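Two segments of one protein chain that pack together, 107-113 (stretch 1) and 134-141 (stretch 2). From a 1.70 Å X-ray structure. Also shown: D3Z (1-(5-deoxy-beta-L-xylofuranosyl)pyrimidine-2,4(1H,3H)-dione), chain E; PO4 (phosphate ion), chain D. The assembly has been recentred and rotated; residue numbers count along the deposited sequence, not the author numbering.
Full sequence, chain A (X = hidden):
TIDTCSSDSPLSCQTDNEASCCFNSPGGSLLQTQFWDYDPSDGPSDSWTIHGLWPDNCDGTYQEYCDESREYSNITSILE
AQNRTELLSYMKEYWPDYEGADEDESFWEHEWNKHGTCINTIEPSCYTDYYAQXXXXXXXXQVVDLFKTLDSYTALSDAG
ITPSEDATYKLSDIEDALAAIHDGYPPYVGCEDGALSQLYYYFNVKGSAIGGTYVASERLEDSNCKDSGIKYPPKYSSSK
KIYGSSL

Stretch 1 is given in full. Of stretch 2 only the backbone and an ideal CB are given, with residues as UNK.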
ATOM      1  N   PHE A 107      -7.878  12.296  -2.029  1.00 15.64           N
ATOM      2  CA  PHE A 107      -7.435  11.002  -1.473  1.00 16.13           C
ATOM      3  C   PHE A 107      -5.921  10.854  -1.641  1.00 16.18           C
ATOM      4  O   PHE A 107      -5.200  10.458  -0.697  1.00 13.50           O
ATOM      5  CB  PHE A 107      -8.175   9.857  -2.208  1.00 15.03           C
ATOM      6  CG  PHE A 107      -7.902   8.456  -1.682  1.00 15.05           C
ATOM      7  CD1 PHE A 107      -7.520   8.202  -0.412  1.00 15.01           C
ATOM      8  CD2 PHE A 107      -8.086   7.384  -2.511  1.00 13.93           C
ATOM      9  CE1 PHE A 107      -7.280   6.891   0.033  1.00 16.63           C
ATOM     10  CE2 PHE A 107      -7.880   6.070  -2.086  1.00 16.19           C
ATOM     11  CZ  PHE A 107      -7.451   5.830  -0.845  1.00 13.86           C
ATOM     12  N   TRP A 108      -5.432  11.134  -2.849  1.00 16.30           N
ATOM     13  CA  TRP A 108      -3.975  11.068  -3.124  1.00 16.93           C
ATOM     14  C   TRP A 108      -3.168  12.084  -2.301  1.00 15.76           C
ATOM     15  O   TRP A 108      -2.110  11.778  -1.723  1.00 15.99           O
ATOM     16  CB  TRP A 108      -3.722  11.199  -4.623  1.00 17.41           C
ATOM     17  CG  TRP A 108      -4.431  10.225  -5.454  1.00 16.96           C
ATOM     18  CD1 TRP A 108      -4.791   8.930  -5.102  1.00 16.80           C
ATOM     19  CD2 TRP A 108      -4.803  10.377  -6.832  1.00 18.50           C
ATOM     20  NE1 TRP A 108      -5.407   8.306  -6.172  1.00 15.41           N
ATOM     21  CE2 TRP A 108      -5.404   9.159  -7.243  1.00 18.90           C
ATOM     22  CE3 TRP A 108      -4.674  11.423  -7.766  1.00 16.94           C
ATOM     23  CZ2 TRP A 108      -5.905   8.982  -8.493  1.00 17.74           C
ATOM     24  CZ3 TRP A 108      -5.188  11.238  -9.042  1.00 16.73           C
ATOM     25  CH2 TRP A 108      -5.776  10.019  -9.398  1.00 17.24           C
ATOM     26  N   GLU A 109      -3.708  13.308  -2.207  1.00 16.26           N
ATOM     27  CA  GLU A 109      -3.160  14.296  -1.249  1.00 17.67           C
ATOM     28  C   GLU A 109      -3.055  13.696   0.123  1.00 17.73           C
ATOM     29  O   GLU A 109      -2.014  13.773   0.799  1.00 15.00           O
ATOM     30  CB  GLU A 109      -4.029  15.544  -1.181  1.00 17.37           C
ATOM     31  CG  GLU A 109      -3.945  16.443  -2.413  1.00 19.56           C
ATOM     32  CD  GLU A 109      -5.027  17.514  -2.419  1.00 18.97           C
ATOM     33  OE1 GLU A 109      -5.576  17.732  -1.334  1.00 24.88           O
ATOM     34  OE2 GLU A 109      -5.327  18.096  -3.495  1.00 19.62           O
ATOM     35  N   HIS A 110      -4.155  13.130   0.596  1.00 17.30           N
ATOM     36  CA  HIS A 110      -4.179  12.522   1.949  1.00 16.58           C
ATOM     37  C   HIS A 110      -3.087  11.486   2.159  1.00 14.65           C
ATOM     38  O   HIS A 110      -2.334  11.513   3.144  1.00 15.36           O
ATOM     39  CB  HIS A 110      -5.570  11.932   2.253  1.00 15.48           C
ATOM     40  CG  HIS A 110      -5.635  11.193   3.554  1.00 17.45           C
ATOM     41  ND1 HIS A 110      -5.641  11.834   4.769  1.00 20.79           N
ATOM     42  CD2 HIS A 110      -5.665   9.865   3.827  1.00 18.41           C
ATOM     43  CE1 HIS A 110      -5.643  10.942   5.740  1.00 20.09           C
ATOM     44  NE2 HIS A 110      -5.694   9.736   5.198  1.00 16.99           N
ATOM     45  N   GLU A 111      -2.983  10.543   1.227  1.00 15.45           N
ATOM     46  CA  GLU A 111      -1.980   9.522   1.370  1.00 15.81           C
ATOM     47  C   GLU A 111      -0.529  10.045   1.374  1.00 15.54           C
ATOM     48  O   GLU A 111       0.264   9.653   2.235  1.00 16.14           O
ATOM     49  CB  GLU A 111      -2.166   8.443   0.331  1.00 14.96           C
ATOM     50  CG  GLU A 111      -3.479   7.601   0.615  1.00 15.36           C
ATOM     51  CD  GLU A 111      -3.521   6.936   1.986  1.00 18.29           C
ATOM     52  OE1 GLU A 111      -2.477   6.371   2.354  1.00 15.99           O
ATOM     53  OE2 GLU A 111      -4.582   6.963   2.673  1.00 18.95           O
ATOM     54  N   TRP A 112      -0.202  10.915   0.436  1.00 16.68           N
ATOM     55  CA  TRP A 112       1.153  11.524   0.360  1.00 16.22           C
ATOM     56  C   TRP A 112       1.399  12.322   1.657  1.00 16.38           C
ATOM     57  O   TRP A 112       2.422  12.144   2.354  1.00 16.27           O
ATOM     58  CB  TRP A 112       1.329  12.443  -0.932  1.00 16.22           C
ATOM     59  CG  TRP A 112       2.551  13.234  -0.709  1.00 17.21           C
ATOM     60  CD1 TRP A 112       2.639  14.536  -0.308  1.00 17.44           C
ATOM     61  CD2 TRP A 112       3.885  12.710  -0.655  1.00 17.23           C
ATOM     62  NE1 TRP A 112       3.953  14.875  -0.085  1.00 18.49           N
ATOM     63  CE2 TRP A 112       4.736  13.752  -0.240  1.00 20.01           C
ATOM     64  CE3 TRP A 112       4.436  11.451  -0.915  1.00 16.79           C
ATOM     65  CZ2 TRP A 112       6.113  13.579  -0.093  1.00 17.28           C
ATOM     66  CZ3 TRP A 112       5.796  11.272  -0.723  1.00 16.91           C
ATOM     67  CH2 TRP A 112       6.613  12.332  -0.327  1.00 17.77           C
ATOM     68  N   ASN A 113       0.503  13.268   1.938  1.00 16.18           N
ATOM     69  CA  ASN A 113       0.678  14.162   3.108  1.00 17.17           C
ATOM     70  C   ASN A 113       0.774  13.448   4.415  1.00 18.02           C
ATOM     71  O   ASN A 113       1.601  13.790   5.246  1.00 16.24           O
ATOM     72  CB  ASN A 113      -0.424  15.242   3.182  1.00 18.12           C
ATOM     73  CG  ASN A 113      -0.424  16.145   1.965  1.00 19.45           C
ATOM     74  OD1 ASN A 113       0.584  16.226   1.233  1.00 19.12           O
ATOM     75  ND2 ASN A 113      -1.557  16.810   1.712  1.00 17.31           N
ATOM     76  N   UNK A 134      10.128  15.657  -7.017  1.00 16.89           N
ATOM     77  CA  UNK A 134      10.483  14.414  -7.692  1.00 16.54           C
ATOM     78  C   UNK A 134      10.049  13.229  -6.830  1.00 15.99           C
ATOM     79  O   UNK A 134       9.544  12.229  -7.365  1.00 15.89           O
ATOM     80  CB  UNK A 134      11.985  14.357  -7.977  1.00 16.54           C
ATOM     81  N   UNK A 135      10.275  13.342  -5.522  1.00 16.01           N
ATOM     82  CA  UNK A 135       9.956  12.235  -4.596  1.00 16.71           C
ATOM     83  C   UNK A 135       8.455  11.909  -4.438  1.00 17.18           C
ATOM     84  O   UNK A 135       8.103  10.780  -4.063  1.00 17.67           O
ATOM     85  CB  UNK A 135      10.525  12.571  -3.216  1.00 16.71           C
ATOM     86  N   UNK A 136       7.604  12.900  -4.721  1.00 17.24           N
ATOM     87  CA  UNK A 136       6.151  12.732  -4.727  1.00 17.54           C
ATOM     88  C   UNK A 136       5.772  11.779  -5.852  1.00 17.30           C
ATOM     89  O   UNK A 136       5.117  10.804  -5.615  1.00 17.16           O
ATOM     90  CB  UNK A 136       5.438  14.076  -4.889  1.00 17.54           C
ATOM     91  N   UNK A 137       6.220  12.047  -7.070  1.00 17.16           N
ATOM     92  CA  UNK A 137       5.918  11.154  -8.176  1.00 17.22           C
ATOM     93  C   UNK A 137       6.511   9.763  -8.019  1.00 16.98           C
ATOM     94  O   UNK A 137       5.858   8.756  -8.383  1.00 16.40           O
ATOM     95  CB  UNK A 137       6.419  11.772  -9.483  1.00 17.22           C
ATOM     96  N   UNK A 138       7.752   9.699  -7.524  1.00 16.25           N
ATOM     97  CA  UNK A 138       8.409   8.421  -7.318  1.00 16.67           C
ATOM     98  C   UNK A 138       7.630   7.547  -6.299  1.00 15.21           C
ATOM     99  O   UNK A 138       7.593   6.305  -6.437  1.00 17.05           O
ATOM    100  CB  UNK A 138       9.845   8.649  -6.841  1.00 16.67           C
ATOM    101  N   UNK A 139       7.095   8.191  -5.262  1.00 16.19           N
ATOM    102  CA  UNK A 139       6.291   7.543  -4.224  1.00 16.01           C
ATOM    103  C   UNK A 139       5.055   6.877  -4.860  1.00 16.14           C
ATOM    104  O   UNK A 139       4.881   5.653  -4.761  1.00 16.48           O
ATOM    105  CB  UNK A 139       5.869   8.558  -3.160  1.00 16.01           C
ATOM    106  N   UNK A 140       4.291   7.619  -5.638  1.00 15.81           N
ATOM    107  CA  UNK A 140       3.106   7.088  -6.310  1.00 15.48           C
ATOM    108  C   UNK A 140       3.454   5.951  -7.221  1.00 16.41           C
ATOM    109  O   UNK A 140       2.864   4.887  -7.095  1.00 16.40           O
ATOM    110  CB  UNK A 140       2.396   8.185  -7.106  1.00 15.48           C
ATOM    111  N   UNK A 141       4.519   6.118  -8.004  1.00 15.51           N
ATOM    112  CA  UNK A 141       5.083   4.999  -8.790  1.00 15.98           C
ATOM    113  C   UNK A 141       5.452   3.755  -7.954  1.00 16.20           C
ATOM    114  O   UNK A 141       5.092   2.654  -8.332  1.00 17.56           O
ATOM    115  CB  UNK A 141       6.332   5.485  -9.528  1.00 15.98           C
TER
HETATM  116  N1  D3Z E 252     -11.420   6.410   1.529  0.50 41.40           N
HETATM  117  C2  D3Z E 252     -11.345   7.195   0.362  0.50 40.68           C
HETATM  118  N3  D3Z E 252     -11.351   6.602  -0.828  0.50 40.48           N
HETATM  119  C4  D3Z E 252     -11.414   5.276  -0.955  0.50 40.63           C
HETATM  120  C5  D3Z E 252     -11.485   4.507   0.177  0.50 41.14           C
HETATM  121  C6  D3Z E 252     -11.488   5.092   1.436  0.50 41.09           C
HETATM  122  O2  D3Z E 252     -11.278   8.441   0.417  0.50 40.41           O
HETATM  123  O4  D3Z E 252     -11.429   4.705  -2.065  0.50 40.47           O
HETATM  124  C1' D3Z E 252     -11.402   7.022   2.834  0.50 41.89           C
HETATM  125  C2' D3Z E 252     -10.698   8.352   2.651  0.50 44.08           C
HETATM  126  O2' D3Z E 252     -11.635   9.430   2.832  0.50 45.72           O
HETATM  127  C3' D3Z E 252      -9.530   8.341   3.622  0.50 43.14           C
HETATM  128  C4' D3Z E 252      -9.594   7.025   4.374  0.50 44.13           C
HETATM  129  O3' D3Z E 252      -8.299   8.417   2.923  0.50 43.55           O
HETATM  130  O4' D3Z E 252     -10.620   6.232   3.747  0.50 44.33           O
HETATM  131  C5' D3Z E 252      -8.227   6.350   4.340  0.50 43.85           C
HETATM  132  P   PO4 D 251      -5.102   6.169   6.157  1.00 20.80           P
HETATM  133  O1  PO4 D 251      -4.143   6.290   7.352  1.00 19.13           O
HETATM  134  O2  PO4 D 251      -5.893   4.913   6.391  1.00 24.44           O
HETATM  135  O3  PO4 D 251      -4.305   6.170   4.870  1.00 22.57           O
HETATM  136  O4  PO4 D 251      -5.886   7.452   6.238  1.00 18.37           O

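Stretch 2 is a single helix whose axis passes 11.2 Å from that of stretch 1, with 104° between their directions. Stretch 1 offers mainly the ring of Trp112, and one turn earlier the backbone O and CB of Trp108. No hydrogen bond crosses between the stretches, so the fit is one of shape and apolar contact.

Position 134 is out of reach of stretch 1, and many residues would serve. It is Glu134, its OE1 hydrogen-bonded elsewhere in the structure.

At position 135 CA-to-CB points sideways, and the ideal CB lies 4.9 Å from Trp112 CH2. A side chain with some methylene length could lie against the indole, whether apolar or polar-tipped. It is Glu135. With chi1 at p, its end comes nearer, and its CG is 3.9 Å from CH2 of Trp112. Both carboxylate oxygens are hydrogen-bonded elsewhere.

Position 136 has its CA 7.2 Å from the CA of Trp112. CA-to-CB points sideways, with the ideal CB 4.7 Å from Trp112 CD2. The indole face is near, so a compact aliphatic residue suits: Val, Ile or perhaps Ala. It is Val136. Its CG2 lies over the face of Trp112, 3.7 Å from CE2, in a CH-pi contact.

Position 137 points away from stretch 1, and its helical angles, -64/-40, suit almost any residue. It is Gly137.

Position 138 is out of reach, so stretch 1 sets no preference. It is Asp138, with both carboxylate oxygens hydrogen-bonded elsewhere.

Position 139 points toward stretch 1, and its ideal CB is only 3.6 Å from Trp112 CZ3. Apolar side chains such as Leu, Met or Phe would suit if they turn beside the indole. It is Phe139, chi1 t. The edge of Trp112 meets its ring face, with planes at 71° and CE3 of Trp112 3.6 Å from CD2 of Phe139.

Position 140 points sideways, with nothing of stretch 1 within 5.5 Å of the ideal CB. A long apolar or aromatic residue could reach across to Trp108 and Trp112. It is Phe140, chi1 m. Its CZ lies 3.6 Å from Trp108 O and 4.0 Å from Trp112 CB. Its edge is directed toward the face of Trp108 in an offset edge-to-face pair. The Trp112 side chain sits as a knob among the residues at 135, 136, 139 and 140.

Position 141 is out of reach, so polar or apolar residues would do. It is Gln141, its NE2 hydrogen-bonded elsewhere.

Stretch 2 134-141: EEVGDFFQ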
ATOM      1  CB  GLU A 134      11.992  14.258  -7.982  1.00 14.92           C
ATOM      2  CG  GLU A 134      12.337  12.997  -8.693  1.00 16.45           C
ATOM      3  CD  GLU A 134      13.807  12.946  -9.126  1.00 16.00           C
ATOM      4  OE1 GLU A 134      14.577  13.897  -8.780  1.00 18.49           O
ATOM      5  OE2 GLU A 134      14.139  11.928  -9.769  1.00 17.04           O
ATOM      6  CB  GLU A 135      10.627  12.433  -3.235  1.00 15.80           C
ATOM      7  CG  GLU A 135       9.928  13.306  -2.142  1.00 18.37           C
ATOM      8  CD  GLU A 135       9.871  14.772  -2.442  1.00 19.87           C
ATOM      9  OE1 GLU A 135      10.236  15.171  -3.592  1.00 21.03           O
ATOM     10  OE2 GLU A 135       9.502  15.559  -1.515  1.00 20.35           O
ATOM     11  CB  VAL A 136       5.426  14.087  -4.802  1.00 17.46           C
ATOM     12  CG1 VAL A 136       3.867  13.914  -4.836  1.00 18.87           C
ATOM     13  CG2 VAL A 136       5.809  14.888  -3.624  1.00 19.50           C
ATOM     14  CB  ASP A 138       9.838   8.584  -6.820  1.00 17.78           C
ATOM     15  CG  ASP A 138      10.833   9.001  -7.928  1.00 18.07           C
ATOM     16  OD1 ASP A 138      10.500   9.030  -9.142  1.00 17.57           O
ATOM     17  OD2 ASP A 138      11.964   9.257  -7.498  1.00 23.56           O
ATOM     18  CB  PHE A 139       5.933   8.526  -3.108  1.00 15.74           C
ATOM     19  CG  PHE A 139       4.755   8.047  -2.231  1.00 15.15           C
ATOM     20  CD1 PHE A 139       4.973   7.231  -1.124  1.00 16.73           C
ATOM     21  CD2 PHE A 139       3.467   8.375  -2.549  1.00 16.66           C
ATOM     22  CE1 PHE A 139       3.913   6.795  -0.355  1.00 14.64           C
ATOM     23  CE2 PHE A 139       2.389   7.968  -1.756  1.00 16.08           C
ATOM     24  CZ  PHE A 139       2.640   7.170  -0.656  1.00 15.98           C
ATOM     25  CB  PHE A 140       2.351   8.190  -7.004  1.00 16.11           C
ATOM     26  CG  PHE A 140       1.582   9.023  -6.031  1.00 14.80           C
ATOM     27  CD1 PHE A 140       0.381   8.542  -5.503  1.00 16.17           C
ATOM     28  CD2 PHE A 140       2.061  10.225  -5.558  1.00 14.15           C
ATOM     29  CE1 PHE A 140      -0.317   9.218  -4.556  1.00 17.76           C
ATOM     30  CE2 PHE A 140       1.352  10.922  -4.606  1.00 16.21           C
ATOM     31  CZ  PHE A 140       0.139  10.414  -4.108  1.00 17.73           C
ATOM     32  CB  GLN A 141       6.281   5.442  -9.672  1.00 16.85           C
ATOM     33  CG  GLN A 141       6.656   4.353 -10.703  1.00 16.64           C
ATOM     34  CD  GLN A 141       5.571   4.046 -11.710  1.00 20.01           C
ATOM     35  OE1 GLN A 141       5.206   4.900 -12.515  1.00 22.43           O
ATOM     36  NE2 GLN A 141       5.142   2.790 -11.767  1.00 18.60           N
TER
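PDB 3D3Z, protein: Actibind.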